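Local coordinates for protein trans-2-enoyl-CoA reductase (Treponema denticola ATCC 35405, PDB 4GGO) that catalyses the NADH-dependent reduction of the carbon-carbon double bond of trans-2-enoyl-CoA thioesters such as crotonyl-CoA, a step of fatty acid synthesis, at residues A[50-55]-A[75-80]; A[141-146]-A[226-231]; A[66-71]-A[310-315]; A[125-130]-A[211-216]. All coordinates share one frame; numbering follows the deposited sequence.

Contact 1 (A[50-55]-A[75-80]); sequences PKNVLV and GAATIG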
loop_
_atom_site.group_PDB
_atom_site.type_symbol
_atom_site.label_atom_id
_atom_site.label_comp_id
_atom_site.label_asym_id
_atom_site.label_seq_id
_atom_site.Cartn_x
_atom_site.Cartn_y
_atom_site.Cartn_z
ATOM N N PRO A 50 -0.244 19.720 1.046
ATOM C CA PRO A 50 0.467 19.214 2.222
ATOM C C PRO A 50 1.790 19.949 2.403
ATOM O O PRO A 50 2.361 20.421 1.421
ATOM C CB PRO A 50 0.714 17.744 1.873
ATOM C CG PRO A 50 0.719 17.704 0.387
ATOM C CD PRO A 50 -0.286 18.729 -0.045
ATOM N N LYS A 51 2.262 20.049 3.642
ATOM C CA LYS A 51 3.510 20.747 3.936
ATOM C C LYS A 51 4.482 19.833 4.676
ATOM O O LYS A 51 5.638 19.683 4.282
ATOM C CB LYS A 51 3.239 22.003 4.766
ATOM C CG LYS A 51 4.464 22.880 4.996
ATOM C CD LYS A 51 4.121 24.144 5.780
ATOM C CE LYS A 51 3.880 23.853 7.259
ATOM N NZ LYS A 51 3.445 25.086 7.983
ATOM N N ASN A 52 4.000 19.230 5.757
ATOM C CA ASN A 52 4.788 18.282 6.532
ATOM C C ASN A 52 4.060 16.948 6.626
ATOM O O ASN A 52 3.002 16.852 7.247
ATOM C CB ASN A 52 5.064 18.834 7.930
ATOM C CG ASN A 52 5.984 20.039 7.907
ATOM O OD1 ASN A 52 7.039 20.016 7.277
ATOM N ND2 ASN A 52 5.581 21.102 8.592
ATOM N N VAL A 53 4.628 15.919 6.007
ATOM C CA VAL A 53 3.946 14.634 5.908
ATOM C C VAL A 53 4.696 13.495 6.593
ATOM O O VAL A 53 5.897 13.319 6.400
ATOM C CB VAL A 53 3.696 14.251 4.436
ATOM C CG1 VAL A 53 2.851 12.989 4.352
ATOM C CG2 VAL A 53 3.020 15.398 3.695
ATOM N N LEU A 54 3.968 12.724 7.393
ATOM C CA LEU A 54 4.494 11.495 7.966
ATOM C C LEU A 54 3.872 10.305 7.242
ATOM O O LEU A 54 2.649 10.200 7.153
ATOM C CB LEU A 54 4.173 11.423 9.459
ATOM C CG LEU A 54 4.631 10.165 10.201
ATOM C CD1 LEU A 54 6.148 10.032 10.162
ATOM C CD2 LEU A 54 4.125 10.175 11.637
ATOM N N VAL A 55 4.713 9.422 6.714
ATOM C CA VAL A 55 4.225 8.228 6.033
ATOM C C VAL A 55 4.716 6.962 6.722
ATOM O O VAL A 55 5.918 6.696 6.779
ATOM C CB VAL A 55 4.644 8.189 4.549
ATOM C CG1 VAL A 55 4.120 6.922 3.887
ATOM C CG2 VAL A 55 4.132 9.421 3.821
ATOM N N GLY A 75 5.779 19.247 -3.087
ATOM C CA GLY A 75 6.980 19.846 -2.530
ATOM C C GLY A 75 7.061 19.724 -1.021
ATOM O O GLY A 75 7.802 20.459 -0.368
ATOM N N ALA A 76 6.301 18.786 -0.463
ATOM C CA ALA A 76 6.210 18.640 0.985
ATOM C C ALA A 76 7.455 18.013 1.600
ATOM O O ALA A 76 8.165 17.243 0.953
ATOM C CB ALA A 76 4.977 17.830 1.360
ATOM N N ALA A 77 7.713 18.359 2.856
ATOM C CA ALA A 77 8.741 17.691 3.637
ATOM C C ALA A 77 8.151 16.392 4.166
ATOM O O ALA A 77 7.028 16.376 4.671
ATOM C CB ALA A 77 9.193 18.579 4.781
ATOM N N THR A 78 8.894 15.298 4.039
ATOM C CA THR A 78 8.374 14.001 4.454
ATOM C C THR A 78 9.301 13.254 5.405
ATOM O O THR A 78 10.518 13.227 5.221
ATOM C CB THR A 78 8.081 13.076 3.248
ATOM O OG1 THR A 78 9.313 12.669 2.637
ATOM C CG2 THR A 78 7.207 13.779 2.220
ATOM N N ILE A 79 8.705 12.655 6.427
ATOM C CA ILE A 79 9.388 11.667 7.242
ATOM C C ILE A 79 8.747 10.317 6.956
ATOM O O ILE A 79 7.535 10.154 7.101
ATOM C CB ILE A 79 9.277 11.979 8.741
ATOM C CG1 ILE A 79 10.012 13.280 9.071
ATOM C CG2 ILE A 79 9.841 10.831 9.565
ATOM C CD1 ILE A 79 9.855 13.719 10.506
ATOM N N GLY A 80 9.559 9.358 6.529
ATOM C CA GLY A 80 9.061 8.032 6.217
ATOM C C GLY A 80 9.558 6.994 7.202
ATOM O O GLY A 80 10.702 7.047 7.650
#
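Leu-54 and Ile-79 make the apolar centre on one face of this strand pair: CG of Leu-54 stands anti to its backbone N (chi1 178°), and CD1 of Leu-54 lies 3.8 Å from CG2 of Ile-79 and 3.4 Å from Ile-79 O. The side chains cross obliquely, and Phe-141 touches both. On the other face CG2 of Val-53 meets CB of Ala-76 at 3.9 Å, and Ala-70 of helix 61-74 packs against Val-53. The arrangement is the first beta-alpha-beta unit of the Rossmann fold: strand 52-56, helix 61-74 and strand 77-82, with the strands side by side and parallel. The loop after strand 52-56 and the first turn of the helix hold the NAD-binding residues Gly-57 to Tyr-62, of which Cys-58 lies close to Gly-80. Four backbone bonds join the strands, among them Val-53 N to Ala-77 O at 2.8 Å and Ile-79 N to Val-53 O at 2.9 Å; the latter oxygen also receives CA-H of Thr-78. Farther out, OD1 of Asn-52 rests 3.6 Å from CB of Ala-77, while its ND2 is bonded to Lys-140 O. The hydroxyl of Thr-78 turns to NE of Arg-67, on the unit's helix.

Contact 2 (A[141-146]-A[226-231]); sequences FDLIVY and GCITLA
OG1 of Thr-229 is anti to its own backbone N (chi1 -176°), beside the carbonyl carbon, and from there it donates to Ile-144 O across the contact at 3.1 Å. The same relation to the backbone N (chi1 173°) places CG of Leu-143; beyond it CD1 of Leu-143 lies 3.7 Å from CG2 of Ile-228 on the opposite face of the sheet. The two strands are neighbours near the middle of the parallel Rossmann-type sheet, where 141-146 lies between 52-56 and 227-233. A long connection separates them in sequence, and helix 208-219 within it packs on the face that carries Ile-144, Thr-229 and Ala-231. The other face, with Leu-143 and Leu-230, meets helix 311-323.

Ile-144 O is held twice, since the N-H of Leu-230 arrives at 3.0 Å along with the Thr-229 hydroxyl. That hydroxyl has a further partner in Trp-210 NE1, so a side chain of the covering helix is tied to the strand through one threonine oxygen. The bonds from Ile-144 N to Ile-228 O and from Tyr-146 N to Leu-230 O, both 2.7 Å, carry the parallel pairing onward. Beyond Tyr-146 the chain reaches the NAD-binding residues Leu-148 and Ala-149, and the tyrosine OH is bonded to Asp-209. At the other end, where the chain bends into each strand, SG of Cys-227 packs against CG1 of Ile-144 at 4.0 Å, and Ile-228 N donates to Asp-142 O at 3.0 Å, from 52° above the carbonyl plane.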
loop_
_atom_site.group_PDB
_atom_site.type_symbol
_atom_site.label_atom_id
_atom_site.label_comp_id
_atom_site.label_asym_id
_atom_site.label_seq_id
_atom_site.Cartn_x
_atom_site.Cartn_y
_atom_site.Cartn_z
ATOM N N PHE A 141 2.996 17.965 11.816
ATOM C CA PHE A 141 2.438 17.239 10.677
ATOM C C PHE A 141 1.026 17.701 10.319
ATOM O O PHE A 141 0.190 17.909 11.199
ATOM C CB PHE A 141 2.440 15.733 10.945
ATOM C CG PHE A 141 3.813 15.148 11.126
ATOM C CD1 PHE A 141 4.688 15.058 10.056
ATOM C CD2 PHE A 141 4.223 14.675 12.361
ATOM C CE1 PHE A 141 5.950 14.518 10.216
ATOM C CE2 PHE A 141 5.483 14.130 12.527
ATOM C CZ PHE A 141 6.348 14.052 11.455
ATOM N N ASP A 142 0.769 17.857 9.024
ATOM C CA ASP A 142 -0.566 18.210 8.547
ATOM C C ASP A 142 -1.178 17.082 7.717
ATOM O O ASP A 142 -2.340 17.152 7.317
ATOM C CB ASP A 142 -0.544 19.521 7.754
ATOM C CG ASP A 142 0.456 19.501 6.615
ATOM O OD1 ASP A 142 0.084 19.071 5.504
ATOM O OD2 ASP A 142 1.612 19.920 6.830
ATOM N N LEU A 143 -0.387 16.043 7.465
ATOM C CA LEU A 143 -0.873 14.845 6.793
ATOM C C LEU A 143 -0.127 13.610 7.286
ATOM O O LEU A 143 1.099 13.545 7.212
ATOM C CB LEU A 143 -0.735 14.966 5.274
ATOM C CG LEU A 143 -1.073 13.696 4.489
ATOM C CD1 LEU A 143 -2.534 13.305 4.675
ATOM C CD2 LEU A 143 -0.745 13.865 3.015
ATOM N N ILE A 144 -0.872 12.635 7.794
ATOM C CA ILE A 144 -0.272 11.404 8.294
ATOM C C ILE A 144 -0.843 10.187 7.581
ATOM O O ILE A 144 -2.008 9.838 7.761
ATOM C CB ILE A 144 -0.478 11.246 9.810
ATOM C CG1 ILE A 144 0.093 12.455 10.551
ATOM C CG2 ILE A 144 0.169 9.960 10.305
ATOM C CD1 ILE A 144 -0.061 12.373 12.046
ATOM N N VAL A 145 -0.013 9.540 6.773
ATOM C CA VAL A 145 -0.454 8.389 5.997
ATOM C C VAL A 145 -0.067 7.084 6.681
ATOM O O VAL A 145 1.115 6.776 6.829
ATOM C CB VAL A 145 0.132 8.418 4.575
ATOM C CG1 VAL A 145 -0.344 7.211 3.780
ATOM C CG2 VAL A 145 -0.253 9.716 3.872
ATOM N N TYR A 146 -1.072 6.321 7.101
ATOM C CA TYR A 146 -0.831 5.030 7.733
ATOM C C TYR A 146 -1.009 3.902 6.724
ATOM O O TYR A 146 -2.134 3.522 6.399
ATOM C CB TYR A 146 -1.768 4.824 8.925
ATOM C CG TYR A 146 -1.407 3.629 9.781
ATOM C CD1 TYR A 146 -1.905 2.365 9.494
ATOM C CD2 TYR A 146 -0.562 3.768 10.874
ATOM C CE1 TYR A 146 -1.572 1.272 10.273
ATOM C CE2 TYR A 146 -0.223 2.681 11.659
ATOM C CZ TYR A 146 -0.732 1.436 11.354
ATOM O OH TYR A 146 -0.398 0.353 12.132
ATOM N N GLY A 226 -6.338 20.660 12.142
ATOM C CA GLY A 226 -6.981 20.160 10.941
ATOM C C GLY A 226 -6.154 19.117 10.212
ATOM O O GLY A 226 -6.357 18.875 9.022
ATOM N N CYS A 227 -5.224 18.496 10.932
ATOM C CA CYS A 227 -4.349 17.480 10.354
ATOM C C CYS A 227 -5.141 16.307 9.785
ATOM O O CYS A 227 -6.049 15.784 10.429
ATOM C CB CYS A 227 -3.351 16.973 11.398
ATOM S SG CYS A 227 -2.175 15.744 10.780
ATOM N N ILE A 228 -4.793 15.905 8.568
ATOM C CA ILE A 228 -5.427 14.759 7.930
ATOM C C ILE A 228 -4.644 13.488 8.230
ATOM O O ILE A 228 -3.423 13.455 8.079
ATOM C CB ILE A 228 -5.493 14.935 6.402
ATOM C CG1 ILE A 228 -6.329 16.163 6.036
ATOM C CG2 ILE A 228 -6.055 13.683 5.743
ATOM C CD1 ILE A 228 -6.386 16.436 4.549
ATOM N N THR A 229 -5.337 12.444 8.667
ATOM C CA THR A 229 -4.702 11.139 8.807
ATOM C C THR A 229 -5.540 10.043 8.152
ATOM O O THR A 229 -6.757 9.981 8.332
ATOM C CB THR A 229 -4.356 10.797 10.282
ATOM O OG1 THR A 229 -3.645 9.553 10.333
ATOM C CG2 THR A 229 -5.609 10.702 11.138
ATOM N N LEU A 230 -4.880 9.191 7.374
ATOM C CA LEU A 230 -5.570 8.158 6.614
ATOM C C LEU A 230 -4.980 6.782 6.877
ATOM O O LEU A 230 -3.775 6.641 7.077
ATOM C CB LEU A 230 -5.485 8.449 5.114
ATOM C CG LEU A 230 -5.843 9.847 4.609
ATOM C CD1 LEU A 230 -5.683 9.913 3.098
ATOM C CD2 LEU A 230 -7.254 10.218 5.012
ATOM N N ALA A 231 -5.839 5.770 6.875
ATOM C CA ALA A 231 -5.395 4.385 6.902
ATOM C C ALA A 231 -5.975 3.675 5.686
ATOM O O ALA A 231 -7.184 3.709 5.456
ATOM C CB ALA A 231 -5.834 3.701 8.186
HETATM O O HOH W 1 -4.584 19.628 7.250
#

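Contact 3 (A[66-71]-A[310-315]); sequences SRITAA and GCIEQI
Ile-315 lays its CG2 methyl on the backbone of the facing helix, 3.6 Å from CA of Ser-66 and 3.7 Å from OG of the same residue. The short helical segments cross at -55° with their axes 9.4 Å apart, and the isoleucine methyls of one helix lie against the short hydroxyl side chains of Ser-66 and Thr-69. The second point of contact is Ile-312. Its CG1 is anti to the backbone N (chi1 -163°), and the CD1 methyl beyond it lies 3.7 Å from OG1 of Thr-69 and 4.1 Å from CG2 of Ile-68. The side chains of Ile-312 and Ile-68 meet at about a right angle, methyl against methyl, and Thr-35 of helix 21-38 touches both residues. CG2 of Ile-315 completes the group, 3.8 Å from OG1 of Thr-69.

Helix 61-74 is the helix of the first beta-alpha-beta unit of the Rossmann fold, and the contact joins it to helix 311-323, which comes late in the chain. Tyr-62, an NAD-binding residue one turn before Ser-66, also packs on Ile-315. At the start of the later helix Gly-310 takes the N-cap position, and its N-H is bonded to OE1 of Glu-313 at 2.9 Å.

No hydrogen bond crosses between the segments. Each hydroxyl is bonded to a carbonyl one turn back in its own helix, Ser-66 OG to Tyr-62 O and Thr-69 OG1 to Ala-65 O, and Ser-66 OG also to Tyr-232 OH, on the sheet. The association therefore rests on van der Waals packing of isoleucine methyls, much of it against buried hydroxyl oxygens whose polar needs are met by other partners.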
loop_
_atom_site.group_PDB
_atom_site.type_symbol
_atom_site.label_atom_id
_atom_site.label_comp_id
_atom_site.label_asym_id
_atom_site.label_seq_id
_atom_site.Cartn_x
_atom_site.Cartn_y
_atom_site.Cartn_z
ATOM N N SER A 66 2.430 7.476 -1.739
ATOM C CA SER A 66 1.950 8.577 -0.912
ATOM C C SER A 66 3.071 9.559 -0.589
ATOM O O SER A 66 2.860 10.772 -0.569
ATOM C CB SER A 66 1.329 8.046 0.381
ATOM O OG SER A 66 0.274 7.142 0.103
ATOM N N ARG A 67 4.262 9.029 -0.332
ATOM C CA ARG A 67 5.410 9.870 -0.025
ATOM C C ARG A 67 5.872 10.598 -1.281
ATOM O O ARG A 67 6.169 11.792 -1.245
ATOM C CB ARG A 67 6.552 9.039 0.565
ATOM C CG ARG A 67 7.537 9.856 1.385
ATOM C CD ARG A 67 8.716 9.020 1.861
ATOM N NE ARG A 67 9.642 9.814 2.664
ATOM C CZ ARG A 67 10.802 9.367 3.137
ATOM N NH1 ARG A 67 11.191 8.124 2.886
ATOM N NH2 ARG A 67 11.574 10.167 3.858
ATOM N N ILE A 68 5.917 9.872 -2.394
ATOM C CA ILE A 68 6.319 10.441 -3.677
ATOM C C ILE A 68 5.364 11.545 -4.139
ATOM O O ILE A 68 5.801 12.597 -4.609
ATOM C CB ILE A 68 6.426 9.348 -4.763
ATOM C CG1 ILE A 68 7.611 8.425 -4.467
ATOM C CG2 ILE A 68 6.571 9.964 -6.147
ATOM C CD1 ILE A 68 7.776 7.305 -5.469
ATOM N N THR A 69 4.063 11.307 -3.995
ATOM C CA THR A 69 3.064 12.298 -4.382
ATOM C C THR A 69 3.184 13.565 -3.533
ATOM O O THR A 69 3.124 14.680 -4.051
ATOM C CB THR A 69 1.628 11.742 -4.272
ATOM O OG1 THR A 69 1.494 10.585 -5.107
ATOM C CG2 THR A 69 0.611 12.792 -4.709
ATOM N N ALA A 70 3.361 13.385 -2.229
ATOM C CA ALA A 70 3.500 14.515 -1.317
ATOM C C ALA A 70 4.768 15.309 -1.605
ATOM O O ALA A 70 4.742 16.536 -1.665
ATOM C CB ALA A 70 3.489 14.040 0.130
ATOM N N ALA A 71 5.874 14.599 -1.792
ATOM C CA ALA A 71 7.172 15.240 -1.977
ATOM C C ALA A 71 7.353 15.838 -3.370
ATOM O O ALA A 71 7.679 17.013 -3.508
ATOM C CB ALA A 71 8.300 14.260 -1.667
ATOM N N GLY A 310 -2.470 1.991 -11.190
ATOM C CA GLY A 310 -1.508 1.364 -10.304
ATOM C C GLY A 310 -1.444 2.190 -9.034
ATOM O O GLY A 310 -2.319 3.023 -8.792
ATOM N N CYS A 311 -0.414 1.972 -8.225
ATOM C CA CYS A 311 -0.279 2.688 -6.959
ATOM C C CYS A 311 -0.162 4.198 -7.142
ATOM O O CYS A 311 -0.878 4.962 -6.497
ATOM C CB CYS A 311 0.923 2.165 -6.174
ATOM S SG CYS A 311 0.756 0.442 -5.682
ATOM N N ILE A 312 0.737 4.624 -8.024
ATOM C CA ILE A 312 1.007 6.050 -8.187
ATOM C C ILE A 312 -0.168 6.786 -8.838
ATOM O O ILE A 312 -0.405 7.959 -8.553
ATOM C CB ILE A 312 2.335 6.310 -8.952
ATOM C CG1 ILE A 312 2.804 7.754 -8.748
ATOM C CG2 ILE A 312 2.199 5.965 -10.431
ATOM C CD1 ILE A 312 3.144 8.088 -7.310
ATOM N N GLU A 313 -0.916 6.093 -9.695
ATOM C CA GLU A 313 -2.106 6.685 -10.300
ATOM C C GLU A 313 -3.194 6.850 -9.243
ATOM O O GLU A 313 -3.847 7.890 -9.165
ATOM C CB GLU A 313 -2.623 5.829 -11.461
ATOM C CG GLU A 313 -1.747 5.853 -12.707
ATOM C CD GLU A 313 -0.561 4.909 -12.617
ATOM O OE1 GLU A 313 -0.528 4.072 -11.689
ATOM O OE2 GLU A 313 0.338 5.003 -13.478
ATOM N N GLN A 314 -3.370 5.812 -8.430
ATOM C CA GLN A 314 -4.335 5.819 -7.336
ATOM C C GLN A 314 -4.103 6.966 -6.359
ATOM O O GLN A 314 -5.022 7.717 -6.038
ATOM C CB GLN A 314 -4.262 4.497 -6.570
ATOM C CG GLN A 314 -5.153 3.406 -7.109
ATOM C CD GLN A 314 -6.498 3.368 -6.417
ATOM O OE1 GLN A 314 -6.594 2.981 -5.252
ATOM N NE2 GLN A 314 -7.545 3.769 -7.129
ATOM N N ILE A 315 -2.867 7.093 -5.886
ATOM C CA ILE A 315 -2.552 8.045 -4.828
ATOM C C ILE A 315 -2.527 9.496 -5.310
ATOM O O ILE A 315 -2.976 10.396 -4.600
ATOM C CB ILE A 315 -1.235 7.682 -4.119
ATOM C CG1 ILE A 315 -1.315 6.254 -3.575
ATOM C CG2 ILE A 315 -0.945 8.662 -3.000
ATOM C CD1 ILE A 315 -2.550 5.985 -2.742
#

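Contact 4 (A[125-130]-A[211-216]); sequences EIKAQV and ERWIKQ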
loop_
_atom_site.group_PDB
_atom_site.type_symbol
_atom_site.label_atom_id
_atom_site.label_comp_id
_atom_site.label_asym_id
_atom_site.label_seq_id
_atom_site.Cartn_x
_atom_site.Cartn_y
_atom_site.Cartn_z
ATOM N N GLU A 125 9.971 2.850 20.373
ATOM C CA GLU A 125 11.297 3.387 20.088
ATOM C C GLU A 125 11.287 4.162 18.778
ATOM O O GLU A 125 11.810 5.273 18.696
ATOM C CB GLU A 125 12.338 2.267 20.013
ATOM C CG GLU A 125 12.265 1.255 21.143
ATOM C CD GLU A 125 11.400 0.059 20.796
ATOM O OE1 GLU A 125 10.245 0.001 21.267
ATOM O OE2 GLU A 125 11.879 -0.825 20.054
ATOM N N ILE A 126 10.688 3.564 17.751
ATOM C CA ILE A 126 10.592 4.198 16.442
ATOM C C ILE A 126 9.719 5.449 16.500
ATOM O O ILE A 126 10.037 6.467 15.881
ATOM C CB ILE A 126 10.071 3.211 15.377
ATOM C CG1 ILE A 126 11.146 2.169 15.065
ATOM C CG2 ILE A 126 9.665 3.941 14.107
ATOM C CD1 ILE A 126 12.487 2.770 14.703
ATOM N N LYS A 127 8.631 5.375 17.259
ATOM C CA LYS A 127 7.783 6.540 17.484
ATOM C C LYS A 127 8.572 7.656 18.164
ATOM O O LYS A 127 8.393 8.835 17.851
ATOM C CB LYS A 127 6.558 6.169 18.323
ATOM C CG LYS A 127 5.526 5.323 17.587
ATOM C CD LYS A 127 4.337 5.005 18.481
ATOM C CE LYS A 127 3.272 4.212 17.736
ATOM N NZ LYS A 127 3.779 2.899 17.247
ATOM N N ALA A 128 9.449 7.276 19.088
ATOM C CA ALA A 128 10.281 8.240 19.800
ATOM C C ALA A 128 11.257 8.931 18.852
ATOM O O ALA A 128 11.504 10.131 18.971
ATOM C CB ALA A 128 11.031 7.559 20.938
ATOM N N GLN A 129 11.808 8.168 17.913
ATOM C CA GLN A 129 12.741 8.717 16.935
ATOM C C GLN A 129 12.041 9.709 16.010
ATOM O O GLN A 129 12.635 10.702 15.587
ATOM C CB GLN A 129 13.394 7.598 16.121
ATOM C CG GLN A 129 14.201 6.613 16.955
ATOM C CD GLN A 129 14.911 5.572 16.113
ATOM O OE1 GLN A 129 15.268 5.825 14.963
ATOM N NE2 GLN A 129 15.115 4.390 16.681
ATOM N N VAL A 130 10.777 9.435 15.701
ATOM C CA VAL A 130 9.983 10.334 14.872
ATOM C C VAL A 130 9.722 11.642 15.610
ATOM O O VAL A 130 9.982 12.724 15.084
ATOM C CB VAL A 130 8.637 9.696 14.467
ATOM C CG1 VAL A 130 7.737 10.725 13.802
ATOM C CG2 VAL A 130 8.868 8.505 13.548
ATOM N N GLU A 211 -3.912 4.533 16.023
ATOM C CA GLU A 211 -4.389 5.394 17.095
ATOM C C GLU A 211 -3.262 5.708 18.076
ATOM O O GLU A 211 -3.195 6.805 18.628
ATOM C CB GLU A 211 -5.563 4.735 17.822
ATOM C CG GLU A 211 -6.303 5.656 18.778
ATOM C CD GLU A 211 -7.542 5.011 19.365
ATOM O OE1 GLU A 211 -7.567 3.768 19.486
ATOM O OE2 GLU A 211 -8.497 5.744 19.699
ATOM N N ARG A 212 -2.373 4.741 18.280
ATOM C CA ARG A 212 -1.235 4.931 19.169
ATOM C C ARG A 212 -0.285 5.979 18.598
ATOM O O ARG A 212 0.235 6.819 19.333
ATOM C CB ARG A 212 -0.498 3.608 19.395
ATOM C CG ARG A 212 0.463 3.627 20.576
ATOM C CD ARG A 212 1.192 2.299 20.717
ATOM N NE ARG A 212 2.059 2.264 21.892
ATOM C CZ ARG A 212 1.736 1.682 23.043
ATOM N NH1 ARG A 212 0.563 1.078 23.178
ATOM N NH2 ARG A 212 2.590 1.698 24.058
ATOM N N TRP A 213 -0.067 5.927 17.287
ATOM C CA TRP A 213 0.754 6.922 16.604
ATOM C C TRP A 213 0.169 8.319 16.775
ATOM O O TRP A 213 0.884 9.263 17.107
ATOM C CB TRP A 213 0.879 6.596 15.114
ATOM C CG TRP A 213 2.032 5.704 14.770
ATOM C CD1 TRP A 213 1.996 4.354 14.575
ATOM C CD2 TRP A 213 3.394 6.100 14.574
ATOM N NE1 TRP A 213 3.252 3.884 14.274
ATOM C CE2 TRP A 213 4.129 4.937 14.266
ATOM C CE3 TRP A 213 4.065 7.325 14.632
ATOM C CZ2 TRP A 213 5.499 4.964 14.016
ATOM C CZ3 TRP A 213 5.426 7.350 14.381
ATOM C CH2 TRP A 213 6.127 6.178 14.077
ATOM N N ILE A 214 -1.136 8.439 16.552
ATOM C CA ILE A 214 -1.814 9.730 16.630
ATOM C C ILE A 214 -1.816 10.302 18.046
ATOM O O ILE A 214 -1.483 11.469 18.248
ATOM C CB ILE A 214 -3.264 9.639 16.113
ATOM C CG1 ILE A 214 -3.283 9.159 14.659
ATOM C CG2 ILE A 214 -3.964 10.982 16.240
ATOM C CD1 ILE A 214 -2.485 10.033 13.716
ATOM N N LYS A 215 -2.189 9.477 19.021
ATOM C CA LYS A 215 -2.269 9.919 20.412
ATOM C C LYS A 215 -0.919 10.380 20.963
ATOM O O LYS A 215 -0.853 11.343 21.727
ATOM C CB LYS A 215 -2.862 8.820 21.300
ATOM C CG LYS A 215 -4.336 8.542 21.039
ATOM C CD LYS A 215 -4.845 7.386 21.888
ATOM C CE LYS A 215 -4.888 7.752 23.362
ATOM N NZ LYS A 215 -5.875 8.835 23.635
ATOM N N GLN A 216 0.152 9.696 20.572
ATOM C CA GLN A 216 1.494 10.081 21.002
ATOM C C GLN A 216 1.930 11.395 20.361
ATOM O O GLN A 216 2.502 12.259 21.025
ATOM C CB GLN A 216 2.512 8.981 20.691
ATOM C CG GLN A 216 2.423 7.766 21.603
ATOM C CD GLN A 216 3.632 6.858 21.480
ATOM O OE1 GLN A 216 4.664 7.252 20.936
ATOM N NE2 GLN A 216 3.510 5.636 21.984
#
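Helical segments 125-130 and 211-216 run in roughly the same direction, crossing at -39° with axes 11.1 Å apart, a separation filled by the long side chains of Lys-127 and Trp-213. The lysine lies over one face of the indole: CG lies nearly over the middle of the six-membered ring, and CE is 3.4 Å from the centroid of the five-membered ring, 7° off its normal. The chain then bends at chi4 (61°), bringing NZ to 3.6 Å from that centroid in a cation-pi contact. NZ has a salt bridge to Asp-209 and a hydrogen bond to Ala-121 O, the oxygen to which indole NE1 makes a weak bond. On the side of the lysine chain away from the indole, OE1 of Gln-216 touches its CD at 3.3 Å, while Gln-216 NE2 is hydrogen-bonded to Asp-124 OD1, which holds the amide. Val-130 comes to the indole edge, its CG2 3.6 Å from CH2 of Trp-213, with CG2 of Ile-126 farther along. Leu-54 touches both Val-130 and Trp-213. Neighbouring helices laid on one face of a twisted parallel sheet are characteristic of the Rossmann fold, and the indole between them adjoins the NAD-binding residues Ala-121 and Leu-148.

How the contacts relate
Contacts 1 and 2 build adjoining parts of one Rossmann-type sheet, joined where strand 52-56 meets strand 141-146 through Leu-54 O and Val-145 N; backbone hydrogen bonds dominate both. Contacts 3 and 4 are helix pairs on its two faces, helices 61-74 and 311-323 against helices 124-136 and 208-219, with no hydrogen bond between their segments. Contact 3, nearest the chain's centre and with all its touching residues buried, packs isoleucine methyls against hydroxyls and a methyl. Contact 4, farthest out, has Arg-212 and Gln-216 partly exposed and relies on a cation over an aromatic ring. Arg-67 links contact 3 to Thr-78 of contact 1, while Leu-54 of contact 1 and Tyr-146 of contact 2 both pack on Trp-213 of contact 4.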